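Local coordinates for uncharacterized protein PA0076 (Pseudomonas aeruginosa PAO1, PDB 2QNU), which is of unknown molecular function but, as a TagF-family protein, is probably associated with the type VI secretion system, at residues D50-S55 with Y86-V91; S55-F60 with V75-I80. All blocks are in the same frame, centred on the assembly; numbering follows the deposited sequence.

Overall arrangement
After helix 23-44 the chain forms the short helix 48-53, then runs through Ser55 into strand 58-62, turns back as strand 71-77 and reverses once more into strand 89-95. Contact 2 closes the beta hairpin between 55-60 and 75-80. Contact 1 closes the larger loop from 50-55 to 86-91, within which that hairpin lies entirely. The two share Ser55, their centres are about 6 Å apart, and they meet directly: Tyr52 OH is 2.8 Å from Ser79 O, a probable hydrogen bond, and Pro88 packs on Val76. Together they tie the end of helix 48-53 to three neighbouring strands of the antiparallel sheet.

Contact 1: D50-S55 with Y86-V91; sequences DAYLTS and YFPLTV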
loop_
_atom_site.group_PDB
_atom_site.type_symbol
_atom_site.label_atom_id
_atom_site.label_comp_id
_atom_site.label_asym_id
_atom_site.label_seq_id
_atom_site.Cartn_x
_atom_site.Cartn_y
_atom_site.Cartn_z
ATOM N N ASP B 50 -18.596 28.967 7.528
ATOM C CA ASP B 50 -19.303 27.931 8.268
ATOM C C ASP B 50 -18.695 26.564 8.125
ATOM O O ASP B 50 -18.552 25.808 9.115
ATOM C CB ASP B 50 -20.748 27.870 7.765
ATOM C CG ASP B 50 -21.566 29.146 8.143
ATOM O OD1 ASP B 50 -21.038 30.053 8.854
ATOM O OD2 ASP B 50 -22.738 29.262 7.687
ATOM N N ALA B 51 -18.350 26.228 6.889
ATOM C CA ALA B 51 -17.639 24.944 6.609
ATOM C C ALA B 51 -16.284 24.840 7.308
ATOM O O ALA B 51 -15.977 23.817 7.965
ATOM C CB ALA B 51 -17.459 24.794 5.082
ATOM N N TYR B 52 -15.478 25.878 7.138
ATOM C CA TYR B 52 -14.138 25.999 7.696
ATOM C C TYR B 52 -14.128 25.851 9.237
ATOM O O TYR B 52 -13.351 25.063 9.813
ATOM C CB TYR B 52 -13.541 27.345 7.315
ATOM C CG TYR B 52 -12.138 27.674 7.904
ATOM C CD1 TYR B 52 -11.983 28.626 8.936
ATOM C CD2 TYR B 52 -10.971 27.066 7.415
ATOM C CE1 TYR B 52 -10.722 28.967 9.462
ATOM C CE2 TYR B 52 -9.711 27.396 7.941
ATOM C CZ TYR B 52 -9.592 28.350 8.952
ATOM O OH TYR B 52 -8.372 28.699 9.427
ATOM N N LEU B 53 -14.981 26.637 9.872
ATOM C CA LEU B 53 -15.065 26.706 11.361
ATOM C C LEU B 53 -15.448 25.415 12.000
ATOM O O LEU B 53 -15.001 25.134 13.114
ATOM C CB LEU B 53 -16.099 27.717 11.728
ATOM C CG LEU B 53 -15.650 29.126 12.020
ATOM C CD1 LEU B 53 -14.323 29.562 11.552
ATOM C CD2 LEU B 53 -16.754 30.045 11.538
ATOM N N THR B 54 -16.249 24.605 11.319
ATOM C CA THR B 54 -16.668 23.356 11.915
ATOM C C THR B 54 -16.039 22.121 11.304
ATOM O O THR B 54 -16.560 21.015 11.511
ATOM C CB THR B 54 -18.165 23.190 11.766
ATOM O OG1 THR B 54 -18.477 23.238 10.365
ATOM C CG2 THR B 54 -18.909 24.311 12.524
ATOM N N SER B 55 -15.001 22.310 10.471
ATOM C CA SER B 55 -14.365 21.247 9.760
ATOM C C SER B 55 -13.429 20.481 10.724
ATOM O O SER B 55 -13.013 21.019 11.764
ATOM C CB SER B 55 -13.566 21.797 8.577
ATOM O OG SER B 55 -12.601 22.727 9.016
ATOM N N TYR B 86 -8.281 34.397 9.139
ATOM C CA TYR B 86 -8.308 32.919 9.132
ATOM C C TYR B 86 -7.082 32.239 8.494
ATOM O O TYR B 86 -6.720 32.532 7.357
ATOM C CB TYR B 86 -9.601 32.454 8.450
ATOM C CG TYR B 86 -10.804 32.983 9.173
ATOM C CD1 TYR B 86 -11.141 32.455 10.417
ATOM C CD2 TYR B 86 -11.569 34.054 8.656
ATOM C CE1 TYR B 86 -12.205 32.925 11.130
ATOM C CE2 TYR B 86 -12.637 34.541 9.358
ATOM C CZ TYR B 86 -12.957 33.970 10.607
ATOM O OH TYR B 86 -14.002 34.399 11.380
ATOM N N PHE B 87 -6.433 31.328 9.233
ATOM C CA PHE B 87 -5.432 30.435 8.685
ATOM C C PHE B 87 -5.261 29.235 9.578
ATOM O O PHE B 87 -5.305 29.377 10.795
ATOM C CB PHE B 87 -4.083 31.139 8.572
ATOM C CG PHE B 87 -3.206 30.551 7.566
ATOM C CD1 PHE B 87 -3.391 30.850 6.199
ATOM C CD2 PHE B 87 -2.161 29.659 7.935
ATOM C CE1 PHE B 87 -2.555 30.304 5.262
ATOM C CE2 PHE B 87 -1.332 29.135 6.988
ATOM C CZ PHE B 87 -1.537 29.444 5.654
ATOM N N PRO B 88 -5.097 28.019 8.998
ATOM C CA PRO B 88 -4.926 26.853 9.867
ATOM C C PRO B 88 -3.720 26.916 10.786
ATOM O O PRO B 88 -2.804 27.670 10.573
ATOM C CB PRO B 88 -4.759 25.703 8.872
ATOM C CG PRO B 88 -5.499 26.108 7.721
ATOM C CD PRO B 88 -5.276 27.612 7.598
ATOM N N LEU B 89 -3.757 26.099 11.813
ATOM C CA LEU B 89 -2.599 25.921 12.716
ATOM C C LEU B 89 -2.172 24.474 12.575
ATOM O O LEU B 89 -2.974 23.545 12.668
ATOM C CB LEU B 89 -3.011 26.171 14.160
ATOM C CG LEU B 89 -1.955 25.949 15.280
ATOM C CD1 LEU B 89 -0.828 26.923 15.131
ATOM C CD2 LEU B 89 -2.625 26.176 16.592
ATOM N N THR B 90 -0.896 24.282 12.366
ATOM C CA THR B 90 -0.378 22.962 12.142
ATOM C C THR B 90 0.684 22.698 13.158
ATOM O O THR B 90 1.496 23.552 13.380
ATOM C CB THR B 90 0.272 22.879 10.701
ATOM O OG1 THR B 90 -0.677 23.306 9.745
ATOM C CG2 THR B 90 0.704 21.472 10.368
ATOM N N VAL B 91 0.650 21.514 13.753
ATOM C CA VAL B 91 1.811 20.944 14.453
ATOM C C VAL B 91 2.375 19.804 13.565
ATOM O O VAL B 91 1.629 18.903 13.123
ATOM C CB VAL B 91 1.392 20.411 15.811
ATOM C CG1 VAL B 91 2.536 19.626 16.506
ATOM C CG2 VAL B 91 0.872 21.578 16.678
#
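Tyr52 and Tyr86 meet side chain to side chain, with Tyr52 CE1 lying 3.6 Å from Tyr86 CD1 and 3.8 Å from Tyr86 CB. Their ring planes are inclined at 77° with centroids 5.8 Å apart, an oblique pairing. Leu53, one residue further along helix 48-53, brings CD1 to 4.0 Å from Tyr86 CE1, so two successive helix residues pack against neighbouring atoms of the Tyr86 ring, CD1 and CE1. Tyr52 holds CG anti to its backbone N (chi1 176°), and the phenol extends from the helix to the backbone ahead of strand 89-95. There its OH is 3.2 Å from Phe87 C and 3.8 Å from Pro88 CD, while Pro88 CG lies near the plane of the Tyr52 ring, at its edge.

The hydroxyl is hydrogen-bonded to Ser79 O, on the segment that pairs with Phe87. Trp48 stacks on the Tyr52 ring, and Met37 of helix 23-44 touches both Tyr52 and Pro88. Behind Tyr52, its carbonyl O accepts from Ser55 OG at 2.6 Å and from Ser55 N, both from the same face of the carbonyl plane, as the chain leaves the helix. Across the two segments the contact is therefore one of van der Waals packing, while the buried phenol oxygen finds its polar partner on Ser79.

Contact 2: S55-F60 with V75-I80; sequences SPLWRF and VVMPSI
The antiparallel beta hairpin of strands 58-62 and 71-77 is joined here near its open end. Trp58 and Val76 form a hydrogen-bonded pair: Trp58 N donates to Val76 O at 3.1 Å, nearly along the C=O axis, and Val76 N donates to Trp58 O at 2.9 Å, from 25° off the carbonyl plane. Arg59 and Val75 follow as a non-hydrogen-bonded pair. Their side chains run side by side in the same direction, with Arg59 CG 4.0 Å from Val75 CG2. On the other face, Trp58 CB meets Val76 CG1 at 4.1 Å.

Leu57 lies alongside selenomethionine Met77, its CG 3.6 Å from Met77 CG. Phe60 has CG between the backbone N and the carbonyl carbon (chi1 62°), and its ring reaches the partner strand, with CE2 3.5 Å from Val75 N and Val76 N near the ring plane, at its edge. Beyond the paired residues, Pro78 CG comes within 3.0 Å of Ser55 OG, unusually short and to be read with caution; that hydroxyl is hydrogen-bonded to Tyr52 O. Pro56 CB lies over one face of the Trp58 indole, toward its rim.

Arg59 forms a salt bridge through NE with Glu116 of helix 110-121, the helix that Val75 also touches. On the Trp58 and Val76 face, the indole NE1 donates to Phe210 O. Strand 89-95 continues the sheet beyond Val75 and Met77, and strand 180-185 does so beyond Arg59.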
loop_
_atom_site.group_PDB
_atom_site.type_symbol
_atom_site.label_atom_id
_atom_site.label_comp_id
_atom_site.label_asym_id
_atom_site.label_seq_id
_atom_site.Cartn_x
_atom_site.Cartn_y
_atom_site.Cartn_z
ATOM N N SER B 55 -15.001 22.310 10.471
ATOM C CA SER B 55 -14.365 21.247 9.760
ATOM C C SER B 55 -13.429 20.481 10.724
ATOM O O SER B 55 -13.013 21.019 11.764
ATOM C CB SER B 55 -13.566 21.797 8.577
ATOM O OG SER B 55 -12.601 22.727 9.016
ATOM N N PRO B 56 -13.100 19.222 10.383
ATOM C CA PRO B 56 -12.228 18.393 11.218
ATOM C C PRO B 56 -10.804 18.840 11.401
ATOM O O PRO B 56 -10.227 19.681 10.670
ATOM C CB PRO B 56 -12.183 17.058 10.479
ATOM C CG PRO B 56 -13.441 17.058 9.688
ATOM C CD PRO B 56 -13.567 18.475 9.211
ATOM N N LEU B 57 -10.228 18.242 12.436
ATOM C CA LEU B 57 -8.796 18.246 12.577
ATOM C C LEU B 57 -8.347 17.028 11.765
ATOM O O LEU B 57 -8.956 15.921 11.909
ATOM C CB LEU B 57 -8.400 18.109 14.051
ATOM C CG LEU B 57 -8.457 19.439 14.836
ATOM C CD1 LEU B 57 -9.912 19.904 15.080
ATOM C CD2 LEU B 57 -7.708 19.286 16.120
ATOM N N TRP B 58 -7.374 17.267 10.853
ATOM C CA TRP B 58 -6.823 16.233 10.022
ATOM C C TRP B 58 -5.403 15.882 10.450
ATOM O O TRP B 58 -4.510 16.676 10.476
ATOM C CB TRP B 58 -6.873 16.657 8.571
ATOM C CG TRP B 58 -8.255 16.799 8.082
ATOM C CD1 TRP B 58 -8.921 17.956 7.873
ATOM C CD2 TRP B 58 -9.124 15.754 7.695
ATOM N NE1 TRP B 58 -10.195 17.699 7.403
ATOM C CE2 TRP B 58 -10.334 16.353 7.257
ATOM C CE3 TRP B 58 -8.985 14.369 7.598
ATOM C CZ2 TRP B 58 -11.407 15.612 6.799
ATOM C CZ3 TRP B 58 -10.060 13.633 7.192
ATOM C CH2 TRP B 58 -11.264 14.256 6.805
ATOM N N ARG B 59 -5.248 14.642 10.803
ATOM C CA ARG B 59 -3.945 14.025 11.005
ATOM C C ARG B 59 -3.413 13.681 9.590
ATOM O O ARG B 59 -4.189 13.376 8.725
ATOM C CB ARG B 59 -4.143 12.740 11.759
ATOM C CG ARG B 59 -4.856 12.913 13.068
ATOM C CD ARG B 59 -5.342 11.626 13.649
ATOM N NE ARG B 59 -6.158 11.873 14.854
ATOM C CZ ARG B 59 -6.678 10.914 15.621
ATOM N NH1 ARG B 59 -6.403 9.643 15.383
ATOM N NH2 ARG B 59 -7.410 11.221 16.670
ATOM N N PHE B 60 -2.113 13.797 9.381
ATOM C CA PHE B 60 -1.548 13.506 8.110
ATOM C C PHE B 60 -0.154 12.874 8.170
ATOM O O PHE B 60 0.600 13.060 9.108
ATOM C CB PHE B 60 -1.493 14.780 7.263
ATOM C CG PHE B 60 -0.628 15.870 7.850
ATOM C CD1 PHE B 60 0.749 15.897 7.629
ATOM C CD2 PHE B 60 -1.199 16.900 8.582
ATOM C CE1 PHE B 60 1.527 16.911 8.157
ATOM C CE2 PHE B 60 -0.444 17.899 9.128
ATOM C CZ PHE B 60 0.903 17.932 8.937
ATOM N N VAL B 75 -0.735 17.144 12.579
ATOM C CA VAL B 75 -2.162 17.430 12.609
ATOM C C VAL B 75 -2.375 18.889 12.231
ATOM O O VAL B 75 -1.598 19.732 12.604
ATOM C CB VAL B 75 -2.813 17.134 13.973
ATOM C CG1 VAL B 75 -4.350 17.308 13.873
ATOM C CG2 VAL B 75 -2.478 15.738 14.472
ATOM N N VAL B 76 -3.410 19.168 11.449
ATOM C CA VAL B 76 -3.725 20.548 11.082
ATOM C C VAL B 76 -5.166 20.827 11.488
ATOM O O VAL B 76 -6.025 19.951 11.384
ATOM C CB VAL B 76 -3.558 20.866 9.577
ATOM C CG1 VAL B 76 -4.305 19.881 8.675
ATOM C CG2 VAL B 76 -4.036 22.279 9.262
HETATM N N MSE B 77 -5.400 22.039 12.010
HETATM C CA MSE B 77 -6.719 22.487 12.500
HETATM C C MSE B 77 -7.086 23.870 11.998
HETATM O O MSE B 77 -6.260 24.733 12.029
HETATM C CB MSE B 77 -6.647 22.576 14.046
HETATM C CG MSE B 77 -7.986 23.028 14.685
HETATM SE SE MSE B 77 -7.786 23.373 16.666
HETATM C CE MSE B 77 -6.905 25.038 16.536
ATOM N N PRO B 78 -8.349 24.106 11.607
ATOM C CA PRO B 78 -8.758 25.485 11.286
ATOM C C PRO B 78 -8.502 26.437 12.467
ATOM O O PRO B 78 -8.737 26.071 13.620
ATOM C CB PRO B 78 -10.267 25.377 11.009
ATOM C CG PRO B 78 -10.482 23.932 10.707
ATOM C CD PRO B 78 -9.447 23.137 11.414
ATOM N N SER B 79 -7.983 27.617 12.181
ATOM C CA SER B 79 -7.559 28.547 13.221
ATOM C C SER B 79 -7.715 29.990 12.770
ATOM O O SER B 79 -8.253 30.290 11.674
ATOM C CB SER B 79 -6.121 28.240 13.641
ATOM O OG SER B 79 -5.778 28.909 14.865
ATOM N N ILE B 80 -7.213 30.878 13.603
ATOM C CA ILE B 80 -7.456 32.306 13.461
ATOM C C ILE B 80 -6.430 33.077 14.272
ATOM O O ILE B 80 -5.906 32.547 15.256
ATOM C CB ILE B 80 -8.891 32.648 13.971
ATOM C CG1 ILE B 80 -9.361 34.024 13.485
ATOM C CG2 ILE B 80 -8.946 32.635 15.481
ATOM C CD1 ILE B 80 -10.740 34.416 14.034
#